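Local coordinates for protein putative glycosyl hydrolase (PDB 3K11) that probably acts as a hydrolase on glycosidic substrates, being a putative member of glycosyl hydrolase family 88 whose precise substrate is not established, at residues P18-Q21 / G22-D26; P29-V32 / K33-D37; F176-K180 / E181-A185. One frame throughout, in Å; residues are numbered along the deposited sequence.

Contact 1 of 3, residues P18-Q21 / G22-D26; sequences PAYQ and GTYGD. With EDO (1,2-ethanediol), chain C; EDO (1,2-ethanediol), chain S.
Two backbone amides in a row, Gln21 N and Gly22 N, grip one hydroxyl of an ethanediol that probably came from the crystallisation liquor. The bond from Gly22 N to O2 of this diol (chain C) is 2.9 Å long and almost straight at 178°, whereas the one from Gln21 N is weak. Its other hydroxyl, O1, donates to Thr23 O at 2.8 Å, so the small molecule spans the bend of the chain between the two tyrosines.

Next to the diol, the rings of Tyr20 and Tyr24 form an offset stack, centroids 4.6 Å apart and planes turned only 14° from each other. The offset puts Tyr24 CB over the middle of the Tyr20 face, a CH-pi contact, and leaves Tyr20 OH over the rim of the Tyr24 ring, 3.6 Å from Tyr24 CD2. Pro18 CB covers the opposite face of Tyr20. Tyr24 reaches across because CG is anti to its backbone N (chi1 -176°).

Tyr24 OH bonds to Val426 N of its own chain and to Asp383 of the second subunit, while the Tyr20 ring meets Tyr389 of that subunit. The stacked pair thus offers the neighbouring subunit both aromatic carbon and a hydroxyl, consistent with a part in that interface.

Contact 2 of 3, residues P29-V32 / K33-D37; sequences PEQV and KKDID
Gln31 and Lys34 run side by side and point the same way, the methylene CD of Lys34 lying 3.6 Å from Gln31 NE2. In the conformer described here, one of two that Gln31 adopts, the amide also crosses the carboxylate of Asp35, the two planes 54° apart. NE2 gives a weak hydrogen bond to Asp35 OD2 at 3.3 Å. The glutamine chain is bent at chi2 (49°), which folds the amide back along the helix toward the next turn.

A water completes this cluster: it accepts from Lys34 NZ at 2.9 Å and, weakly, from Gln31 NE2, and donates to Asp35 OD1 at 2.7 Å. That OD1 is also in a salt bridge with Arg38, so positive groups lie close to the buried carboxylate and would be expected to stabilise its charge.

The scaffold is the start of helix 29-45, with regular i to i+4 bonds such as Ile36 N to Val32 O, 3.0 Å and 171°. Val32 packs on Ile411 and Leu414 of helix 400-416 and on Trp358 of helix 347-362, consistent with the alpha/alpha-barrel fold of the six-hairpin glycosidase clan.

On another side of the helix Lys33 NZ makes salt bridges to both Asp37 and Asp100, meeting the syn lone pair of Asp37 OD2 at 2.9 Å. Asp37 is held in turn by Arg102 and Tyr103, which both bond to its OD1.

Contact 3 of 3, residues F176-K180 / E181-A185; sequences FIINK and EYRLA
Arg183 turns its guanidinium back onto the end of helix 167-180, with NH2 donating to Ile178 O at 3.0 Å. The carbonyl oxygen lies near the edge of the group but tilted out of its plane, and the bond bends at Ile178 O, with a C=O...donor angle of 121°. The chain is extended from CG to NE, and with CG beside the backbone N (chi1 -64°) it brings the guanidinium obliquely across Ile178, whose CD1 comes to 3.7 Å from NH2.

The inner N-H of the same group works through water. NE donates to a water at 2.8 Å, and that water in turn donates to Ile177 O and to Glu181 O, linking a carbonyl of the helix to one in the chain that leaves it. Arg183 NH1 looks the other way, to Gly187 O and to Glu228 of helix 222-240. A methionine here would probably leave Ile178 O without its guanidinium donor and Glu228 without its salt-bridge mate, and the bridging water would lose a donor.

Around the helix from this, Phe176 lies beside Glu181. The backbone Glu181 N sits over the rim of one ring face, 4.0 Å above its plane. In one of its two conformers the Glu181 carboxylate stands steeply to the ring, planes 76° apart, with OE1 3.4 Å from Phe176 CZ.

Phe176 O receives two amides, Lys180 N at 3.0 Å and Glu181 N at 2.9 Å, the latter reaching one residue further than in an alpha-helix. This is a wider, pi-type turn near the C-terminal end of helix 167-180, where Arg183 donates to Ile178 O and reaches Ile177 O through water.

Contacts 1 and 2 follow each other along the chain, the loop of 18-26 leading toward the opening turns of helix 29-45, with centres 18 Å apart and no touch between them beyond adjoining in sequence. Contact 3 closes a different helix, 167-180, on the other side of the chain's centre, about 40 Å from contact 2 between centres. Contact 1 is at the surface and faces the second subunit, and its main interaction is an aromatic stack; contacts 2 and 3 are partly buried and no other chain of the assembly touches them. Contact 2 combines helical backbone bonds with charged, amide and water-mediated ones, whereas contact 3 brings arginine and water to carbonyls near a helix end.

Contact 1 of 3, residues P18-Q21 / G22-D26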
ATOM      1  N   PRO A  18      25.872  -4.081  -1.140  1.00 34.36           N
ATOM      2  CA  PRO A  18      24.518  -4.393  -1.626  1.00 31.11           C
ATOM      3  C   PRO A  18      24.423  -4.452  -3.151  1.00 31.95           C
ATOM      4  O   PRO A  18      25.075  -3.691  -3.849  1.00 32.33           O
ATOM      5  CB  PRO A  18      23.689  -3.206  -1.120  1.00 30.74           C
ATOM      6  CG  PRO A  18      24.496  -2.672   0.055  1.00 31.49           C
ATOM      7  CD  PRO A  18      25.916  -2.815  -0.389  1.00 35.28           C
ATOM      8  N   ALA A  19      23.530  -5.291  -3.650  1.00 30.07           N
ATOM      9  CA  ALA A  19      23.389  -5.528  -5.067  1.00 31.54           C
ATOM     10  C   ALA A  19      22.383  -4.555  -5.671  1.00 29.51           C
ATOM     11  O   ALA A  19      21.351  -4.953  -6.199  1.00 30.12           O
ATOM     12  CB  ALA A  19      22.953  -6.993  -5.297  1.00 33.00           C
ATOM     13  N   TYR A  20      22.685  -3.256  -5.620  1.00 28.42           N
ATOM     14  CA  TYR A  20      21.766  -2.242  -6.199  1.00 25.90           C
ATOM     15  C   TYR A  20      21.588  -2.476  -7.669  1.00 28.88           C
ATOM     16  O   TYR A  20      22.522  -2.851  -8.328  1.00 28.31           O
ATOM     17  CB  TYR A  20      22.316  -0.813  -5.994  1.00 25.34           C
ATOM     18  CG  TYR A  20      22.475  -0.428  -4.530  1.00 23.94           C
ATOM     19  CD1 TYR A  20      21.347  -0.206  -3.722  1.00 25.19           C
ATOM     20  CD2 TYR A  20      23.737  -0.292  -3.940  1.00 26.81           C
ATOM     21  CE1 TYR A  20      21.473   0.154  -2.369  1.00 22.79           C
ATOM     22  CE2 TYR A  20      23.869   0.040  -2.581  1.00 27.40           C
ATOM     23  CZ  TYR A  20      22.738   0.266  -1.811  1.00 24.10           C
ATOM     24  OH  TYR A  20      22.801   0.576  -0.469  1.00 24.08           O
ATOM     25  N   GLN A  21      20.415  -2.151  -8.189  1.00 28.87           N
ATOM     26  CA  GLN A  21      20.123  -2.259  -9.600  1.00 33.42           C
ATOM     27  C   GLN A  21      20.606  -0.998 -10.286  1.00 30.66           C
ATOM     28  O   GLN A  21      21.212  -1.062 -11.349  1.00 30.51           O
ATOM     29  CB  GLN A  21      18.615  -2.499  -9.747  1.00 34.88           C
ATOM     30  CG  GLN A  21      18.080  -2.651 -11.134  1.00 51.18           C
ATOM     31  CD  GLN A  21      16.576  -2.992 -11.120  1.00 51.45           C
ATOM     32  OE1 GLN A  21      16.060  -3.556 -10.133  1.00 72.14           O
ATOM     33  NE2 GLN A  21      15.870  -2.639 -12.210  1.00 71.69           N
ATOM     34  N   GLY A  22      20.365   0.165  -9.686  1.00 26.25           N
ATOM     35  CA  GLY A  22      20.890   1.433 -10.173  1.00 27.89           C
ATOM     36  C   GLY A  22      22.116   1.840  -9.361  1.00 27.64           C
ATOM     37  O   GLY A  22      22.675   1.029  -8.619  1.00 29.05           O
ATOM     38  N   THR A  23      22.542   3.094  -9.484  0.50 26.29           N
ATOM     39  CA  THR A  23      23.696   3.563  -8.716  0.50 25.40           C
ATOM     40  C   THR A  23      23.223   4.071  -7.346  0.50 26.22           C
ATOM     41  O   THR A  23      22.058   4.432  -7.181  0.50 26.91           O
ATOM     42  CB  THR A  23      24.462   4.667  -9.458  0.50 25.86           C
ATOM     43  OG1 THR A  23      23.560   5.710  -9.812  0.50 21.87           O
ATOM     44  CG2 THR A  23      25.129   4.116 -10.731  0.50 24.01           C
ATOM     45  N   TYR A  24      24.122   4.041  -6.365  1.00 24.43           N
ATOM     46  CA  TYR A  24      23.830   4.469  -5.000  1.00 23.65           C
ATOM     47  C   TYR A  24      25.107   5.072  -4.423  1.00 23.34           C
ATOM     48  O   TYR A  24      26.190   4.721  -4.822  1.00 25.23           O
ATOM     49  CB  TYR A  24      23.406   3.271  -4.115  1.00 22.81           C
ATOM     50  CG  TYR A  24      23.003   3.708  -2.716  1.00 21.46           C
ATOM     51  CD1 TYR A  24      21.703   4.147  -2.446  1.00 21.43           C
ATOM     52  CD2 TYR A  24      23.938   3.777  -1.688  1.00 23.00           C
ATOM     53  CE1 TYR A  24      21.377   4.624  -1.194  1.00 22.81           C
ATOM     54  CE2 TYR A  24      23.590   4.226  -0.411  1.00 23.64           C
ATOM     55  CZ  TYR A  24      22.319   4.676  -0.187  1.00 25.96           C
ATOM     56  OH  TYR A  24      21.967   5.141   1.041  1.00 23.27           O
ATOM     57  N   GLY A  25      24.967   6.048  -3.533  1.00 23.28           N
ATOM     58  CA  GLY A  25      26.105   6.507  -2.756  1.00 24.37           C
ATOM     59  C   GLY A  25      26.634   7.854  -3.198  1.00 24.17           C
ATOM     60  O   GLY A  25      25.881   8.760  -3.566  1.00 26.29           O
ATOM     61  N   ASP A  26      27.944   7.946  -3.166  1.00 24.22           N
ATOM     62  CA  ASP A  26      28.639   9.179  -3.497  1.00 28.18           C
ATOM     63  C   ASP A  26      28.237   9.716  -4.859  1.00 28.81           C
ATOM     64  O   ASP A  26      28.005   8.954  -5.799  1.00 28.59           O
ATOM     65  CB  ASP A  26      30.150   8.948  -3.518  1.00 31.77           C
ATOM     66  CG  ASP A  26      30.751   8.684  -2.126  1.00 40.15           C
ATOM     67  OD1 ASP A  26      30.186   9.077  -1.094  1.00 34.07           O
ATOM     68  OD2 ASP A  26      31.844   8.084  -2.097  1.00 45.51           O
TER
HETATM   69  C1  EDO C   2      19.741   2.272  -6.370  1.00 31.34           C
HETATM   70  O1  EDO C   2      19.759   2.978  -7.621  1.00 29.71           O
HETATM   71  C2  EDO C   2      18.573   1.328  -6.352  1.00 28.09           C
HETATM   72  O2  EDO C   2      18.706   0.242  -7.311  1.00 27.94           O
HETATM   73  C1  EDO S  18      27.553   2.348  -2.220  1.00 64.63           C
HETATM   74  O1  EDO S  18      27.356   1.200  -1.345  1.00 54.32           O
HETATM   75  C2  EDO S  18      28.129   1.982  -3.590  1.00 68.45           C
HETATM   76  O2  EDO S  18      27.150   1.400  -4.482  1.00 64.34           O

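Contact 2 of 3, residues P29-V32 / K33-D37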
ATOM      1  N   PRO A  29      29.680  16.906  -7.834  1.00 28.34           N
ATOM      2  CA  PRO A  29      29.074  17.869  -8.743  1.00 27.82           C
ATOM      3  C   PRO A  29      29.618  17.761 -10.163  1.00 27.80           C
ATOM      4  O   PRO A  29      28.900  18.054 -11.096  1.00 26.62           O
ATOM      5  CB  PRO A  29      29.376  19.225  -8.096  1.00 29.04           C
ATOM      6  CG  PRO A  29      30.429  18.989  -7.109  1.00 30.58           C
ATOM      7  CD  PRO A  29      30.353  17.557  -6.701  1.00 28.51           C
ATOM      8  N   GLU A  30      30.863  17.322 -10.327  1.00 26.85           N
ATOM      9  CA  GLU A  30      31.410  17.101 -11.669  1.00 27.58           C
ATOM     10  C   GLU A  30      30.645  16.012 -12.428  1.00 27.30           C
ATOM     11  O   GLU A  30      30.367  16.159 -13.626  1.00 26.69           O
ATOM     12  CB  GLU A  30      32.890  16.757 -11.599  1.00 28.68           C
ATOM     13  CG  GLU A  30      33.747  17.938 -11.129  1.00 34.06           C
ATOM     14  CD  GLU A  30      33.771  18.167  -9.601  1.00 44.30           C
ATOM     15  OE1 GLU A  30      33.278  17.314  -8.819  1.00 31.21           O
ATOM     16  OE2 GLU A  30      34.310  19.221  -9.195  1.00 44.85           O
ATOM     17  N   GLN A  31      30.309  14.917 -11.767  0.60 28.10           N
ATOM     18  CA  GLN A  31      29.543  13.893 -12.463  0.60 27.57           C
ATOM     19  C   GLN A  31      28.153  14.449 -12.844  0.60 26.27           C
ATOM     20  O   GLN A  31      27.738  14.310 -14.001  0.60 24.62           O
ATOM     21  CB  GLN A  31      29.433  12.590 -11.652  0.60 29.00           C
ATOM     22  CG  GLN A  31      28.778  11.423 -12.427  0.60 31.95           C
ATOM     23  CD  GLN A  31      29.362  11.196 -13.818  0.60 32.69           C
ATOM     24  OE1 GLN A  31      30.571  10.971 -13.997  0.60 41.08           O
ATOM     25  NE2 GLN A  31      28.502  11.285 -14.823  0.60 29.00           N
ATOM     26  N   VAL A  32      27.479  15.143 -11.919  1.00 23.55           N
ATOM     27  CA  VAL A  32      26.165  15.686 -12.229  1.00 23.18           C
ATOM     28  C   VAL A  32      26.302  16.611 -13.429  1.00 23.19           C
ATOM     29  O   VAL A  32      25.516  16.541 -14.375  1.00 23.13           O
ATOM     30  CB  VAL A  32      25.516  16.453 -11.040  1.00 24.40           C
ATOM     31  CG1 VAL A  32      24.152  17.031 -11.483  1.00 23.76           C
ATOM     32  CG2 VAL A  32      25.339  15.534  -9.810  1.00 20.95           C
ATOM     33  N   LYS A  33      27.340  17.442 -13.435  1.00 23.06           N
ATOM     34  CA  LYS A  33      27.495  18.376 -14.556  1.00 22.39           C
ATOM     35  C   LYS A  33      27.733  17.645 -15.885  1.00 26.18           C
ATOM     36  O   LYS A  33      27.231  18.061 -16.938  1.00 25.64           O
ATOM     37  CB  LYS A  33      28.621  19.370 -14.247  1.00 24.69           C
ATOM     38  CG  LYS A  33      28.948  20.393 -15.315  1.00 29.00           C
ATOM     39  CD  LYS A  33      27.871  21.398 -15.546  1.00 27.78           C
ATOM     40  CE  LYS A  33      28.419  22.679 -16.166  1.00 33.23           C
ATOM     41  NZ  LYS A  33      28.993  22.433 -17.500  1.00 26.24           N
ATOM     42  N   LYS A  34      28.513  16.568 -15.849  1.00 27.60           N
ATOM     43  CA  LYS A  34      28.748  15.766 -17.046  1.00 29.46           C
ATOM     44  C   LYS A  34      27.431  15.249 -17.637  1.00 27.83           C
ATOM     45  O   LYS A  34      27.211  15.266 -18.857  1.00 24.78           O
ATOM     46  CB  LYS A  34      29.663  14.592 -16.689  1.00 30.96           C
ATOM     47  CG  LYS A  34      29.942  13.627 -17.835  1.00 37.35           C
ATOM     48  CD  LYS A  34      30.833  12.450 -17.374  1.00 39.48           C
ATOM     49  CE  LYS A  34      31.115  11.461 -18.538  1.00 45.99           C
ATOM     50  NZ  LYS A  34      29.847  10.836 -19.080  1.00 45.55           N
ATOM     51  N   ASP A  35      26.528  14.842 -16.754  1.00 25.05           N
ATOM     52  CA  ASP A  35      25.255  14.300 -17.184  1.00 26.58           C
ATOM     53  C   ASP A  35      24.306  15.357 -17.728  1.00 25.81           C
ATOM     54  O   ASP A  35      23.723  15.180 -18.800  1.00 27.23           O
ATOM     55  CB  ASP A  35      24.650  13.471 -16.059  1.00 24.58           C
ATOM     56  CG  ASP A  35      25.377  12.125 -15.871  1.00 34.12           C
ATOM     57  OD1 ASP A  35      26.102  11.658 -16.776  1.00 30.61           O
ATOM     58  OD2 ASP A  35      25.241  11.514 -14.803  1.00 30.20           O
ATOM     59  N   ILE A  36      24.174  16.485 -17.044  1.00 25.28           N
ATOM     60  CA  ILE A  36      23.323  17.555 -17.610  1.00 25.76           C
ATOM     61  C   ILE A  36      23.939  18.121 -18.887  1.00 25.04           C
ATOM     62  O   ILE A  36      23.225  18.529 -19.768  1.00 23.63           O
ATOM     63  CB  ILE A  36      22.869  18.643 -16.580  1.00 24.38           C
ATOM     64  CG1 ILE A  36      24.052  19.423 -15.981  1.00 24.60           C
ATOM     65  CG2 ILE A  36      21.996  18.012 -15.518  1.00 23.12           C
ATOM     66  CD1 ILE A  36      23.668  20.723 -15.208  1.00 22.93           C
ATOM     67  N   ASP A  37      25.260  18.133 -18.994  1.00 24.67           N
ATOM     68  CA  ASP A  37      25.921  18.582 -20.244  1.00 23.66           C
ATOM     69  C   ASP A  37      25.570  17.655 -21.416  1.00 24.33           C
ATOM     70  O   ASP A  37      25.392  18.117 -22.535  1.00 24.31           O
ATOM     71  CB  ASP A  37      27.427  18.629 -20.056  1.00 24.45           C
ATOM     72  CG  ASP A  37      27.931  19.922 -19.390  1.00 27.81           C
ATOM     73  OD1 ASP A  37      27.195  20.924 -19.319  1.00 31.41           O
ATOM     74  OD2 ASP A  37      29.126  19.888 -18.963  1.00 31.42           O
TER
HETATM   75  O   HOH W   1      28.069   9.818 -17.024  1.00 47.37           O

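Contact 3 of 3, residues F176-K180 / E181-A185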
ATOM      1  N   PHE A 176      -3.351  37.205 -22.057  1.00 25.30           N
ATOM      2  CA  PHE A 176      -4.173  35.973 -22.108  1.00 22.04           C
ATOM      3  C   PHE A 176      -4.407  35.356 -20.718  1.00 26.23           C
ATOM      4  O   PHE A 176      -5.532  35.023 -20.340  1.00 22.73           O
ATOM      5  CB  PHE A 176      -3.625  34.891 -23.048  1.00 25.13           C
ATOM      6  CG  PHE A 176      -4.403  33.621 -22.916  1.00 20.72           C
ATOM      7  CD1 PHE A 176      -5.593  33.465 -23.596  1.00 24.14           C
ATOM      8  CD2 PHE A 176      -3.996  32.644 -22.047  1.00 26.81           C
ATOM      9  CE1 PHE A 176      -6.344  32.328 -23.396  1.00 24.45           C
ATOM     10  CE2 PHE A 176      -4.782  31.524 -21.834  1.00 27.08           C
ATOM     11  CZ  PHE A 176      -5.950  31.404 -22.488  1.00 23.18           C
ATOM     12  N   ILE A 177      -3.329  35.129 -19.991  1.00 25.16           N
ATOM     13  CA  ILE A 177      -3.411  34.477 -18.688  1.00 25.88           C
ATOM     14  C   ILE A 177      -4.360  35.210 -17.768  1.00 25.94           C
ATOM     15  O   ILE A 177      -5.280  34.607 -17.181  1.00 27.06           O
ATOM     16  CB  ILE A 177      -1.997  34.366 -18.042  1.00 23.54           C
ATOM     17  CG1 ILE A 177      -1.121  33.403 -18.865  1.00 24.64           C
ATOM     18  CG2 ILE A 177      -2.041  33.905 -16.547  1.00 22.00           C
ATOM     19  CD1 ILE A 177       0.346  33.505 -18.547  1.00 26.09           C
ATOM     20  N   ILE A 178      -4.140  36.519 -17.629  1.00 24.34           N
ATOM     21  CA  ILE A 178      -4.802  37.261 -16.564  1.00 25.17           C
ATOM     22  C   ILE A 178      -6.171  37.760 -16.928  1.00 26.32           C
ATOM     23  O   ILE A 178      -7.029  37.903 -16.038  1.00 25.74           O
ATOM     24  CB  ILE A 178      -3.885  38.415 -16.013  1.00 26.41           C
ATOM     25  CG1 ILE A 178      -4.155  38.615 -14.519  1.00 29.74           C
ATOM     26  CG2 ILE A 178      -4.027  39.694 -16.886  1.00 20.67           C
ATOM     27  CD1 ILE A 178      -3.644  37.486 -13.630  1.00 27.18           C
ATOM     28  N   ASN A 179      -6.411  37.991 -18.210  1.00 26.15           N
ATOM     29  CA  ASN A 179      -7.674  38.515 -18.672  1.00 27.56           C
ATOM     30  C   ASN A 179      -8.577  37.602 -19.508  1.00 30.29           C
ATOM     31  O   ASN A 179      -9.773  37.829 -19.558  1.00 29.24           O
ATOM     32  CB  ASN A 179      -7.407  39.756 -19.525  1.00 29.17           C
ATOM     33  CG  ASN A 179      -6.764  40.878 -18.744  1.00 27.98           C
ATOM     34  OD1 ASN A 179      -7.194  41.169 -17.655  1.00 28.41           O
ATOM     35  ND2 ASN A 179      -5.790  41.547 -19.325  1.00 30.21           N
ATOM     36  N   LYS A 180      -8.022  36.618 -20.197  1.00 25.85           N
ATOM     37  CA  LYS A 180      -8.790  35.783 -21.088  1.00 23.60           C
ATOM     38  C   LYS A 180      -9.030  34.349 -20.642  1.00 26.00           C
ATOM     39  O   LYS A 180     -10.073  33.770 -20.945  1.00 25.28           O
ATOM     40  CB  LYS A 180      -8.102  35.777 -22.423  1.00 25.10           C
ATOM     41  CG  LYS A 180      -8.044  37.183 -23.034  1.00 29.36           C
ATOM     42  CD  LYS A 180      -7.497  37.105 -24.438  1.00 39.32           C
ATOM     43  CE  LYS A 180      -7.417  38.511 -25.088  1.00 47.24           C
ATOM     44  NZ  LYS A 180      -6.797  38.453 -26.473  1.00 47.07           N
ATOM     45  N   GLU A 181      -8.068  33.764 -19.953  0.50 25.51           N
ATOM     46  CA  GLU A 181      -8.207  32.394 -19.472  0.50 25.40           C
ATOM     47  C   GLU A 181      -9.495  32.191 -18.667  0.50 26.28           C
ATOM     48  O   GLU A 181      -9.817  33.014 -17.812  0.50 25.81           O
ATOM     49  CB  GLU A 181      -6.992  32.029 -18.602  0.50 25.12           C
ATOM     50  CG  GLU A 181      -7.057  30.666 -17.888  0.50 24.36           C
ATOM     51  CD  GLU A 181      -7.412  29.504 -18.807  0.50 20.77           C
ATOM     52  OE1 GLU A 181      -6.782  29.359 -19.886  0.50 21.99           O
ATOM     53  OE2 GLU A 181      -8.333  28.737 -18.464  0.50 19.17           O
ATOM     54  N   TYR A 182     -10.206  31.091 -18.938  1.00 25.31           N
ATOM     55  CA  TYR A 182     -11.408  30.736 -18.213  1.00 23.70           C
ATOM     56  C   TYR A 182     -11.093  30.479 -16.733  1.00 22.56           C
ATOM     57  O   TYR A 182     -10.033  29.923 -16.379  1.00 23.54           O
ATOM     58  CB  TYR A 182     -12.020  29.464 -18.784  1.00 25.14           C
ATOM     59  CG  TYR A 182     -13.350  29.129 -18.149  1.00 25.02           C
ATOM     60  CD1 TYR A 182     -14.483  29.843 -18.480  1.00 25.98           C
ATOM     61  CD2 TYR A 182     -13.485  28.108 -17.235  1.00 26.65           C
ATOM     62  CE1 TYR A 182     -15.702  29.576 -17.876  1.00 20.75           C
ATOM     63  CE2 TYR A 182     -14.703  27.828 -16.639  1.00 22.80           C
ATOM     64  CZ  TYR A 182     -15.806  28.584 -16.948  1.00 26.90           C
ATOM     65  OH  TYR A 182     -17.025  28.333 -16.391  1.00 24.49           O
ATOM     66  N   ARG A 183     -12.023  30.918 -15.883  1.00 22.18           N
ATOM     67  CA  ARG A 183     -11.888  30.747 -14.438  1.00 23.26           C
ATOM     68  C   ARG A 183     -13.225  30.324 -13.849  1.00 22.57           C
ATOM     69  O   ARG A 183     -14.286  30.617 -14.410  1.00 23.00           O
ATOM     70  CB  ARG A 183     -11.519  32.062 -13.791  1.00 24.77           C
ATOM     71  CG  ARG A 183     -10.146  32.631 -14.193  1.00 23.67           C
ATOM     72  CD  ARG A 183     -10.142  34.051 -13.896  1.00 23.62           C
ATOM     73  NE  ARG A 183      -8.920  34.828 -14.190  1.00 22.98           N
ATOM     74  CZ  ARG A 183      -8.069  35.320 -13.271  1.00 25.10           C
ATOM     75  NH1 ARG A 183      -8.194  35.027 -11.970  1.00 25.92           N
ATOM     76  NH2 ARG A 183      -7.071  36.107 -13.654  1.00 27.54           N
ATOM     77  N   LEU A 184     -13.156  29.694 -12.681  1.00 22.83           N
ATOM     78  CA  LEU A 184     -14.337  29.438 -11.861  1.00 22.61           C
ATOM     79  C   LEU A 184     -14.904  30.760 -11.375  1.00 23.12           C
ATOM     80  O   LEU A 184     -14.272  31.805 -11.550  1.00 21.61           O
ATOM     81  CB  LEU A 184     -13.978  28.574 -10.636  1.00 23.55           C
ATOM     82  CG  LEU A 184     -13.457  27.138 -10.810  1.00 26.90           C
ATOM     83  CD1 LEU A 184     -13.297  26.439  -9.450  1.00 23.29           C
ATOM     84  CD2 LEU A 184     -14.337  26.324 -11.753  1.00 24.10           C
ATOM     85  N   ALA A 185     -16.081  30.738 -10.748  1.00 22.42           N
ATOM     86  CA  ALA A 185     -16.708  31.975 -10.253  1.00 22.48           C
ATOM     87  C   ALA A 185     -15.786  32.731  -9.286  1.00 22.43           C
ATOM     88  O   ALA A 185     -15.721  33.980  -9.304  1.00 23.50           O
ATOM     89  CB  ALA A 185     -18.059  31.673  -9.582  1.00 21.86           C
TER
HETATM   90  O   HOH W   2      -8.031  35.013 -16.869  1.00 26.83           O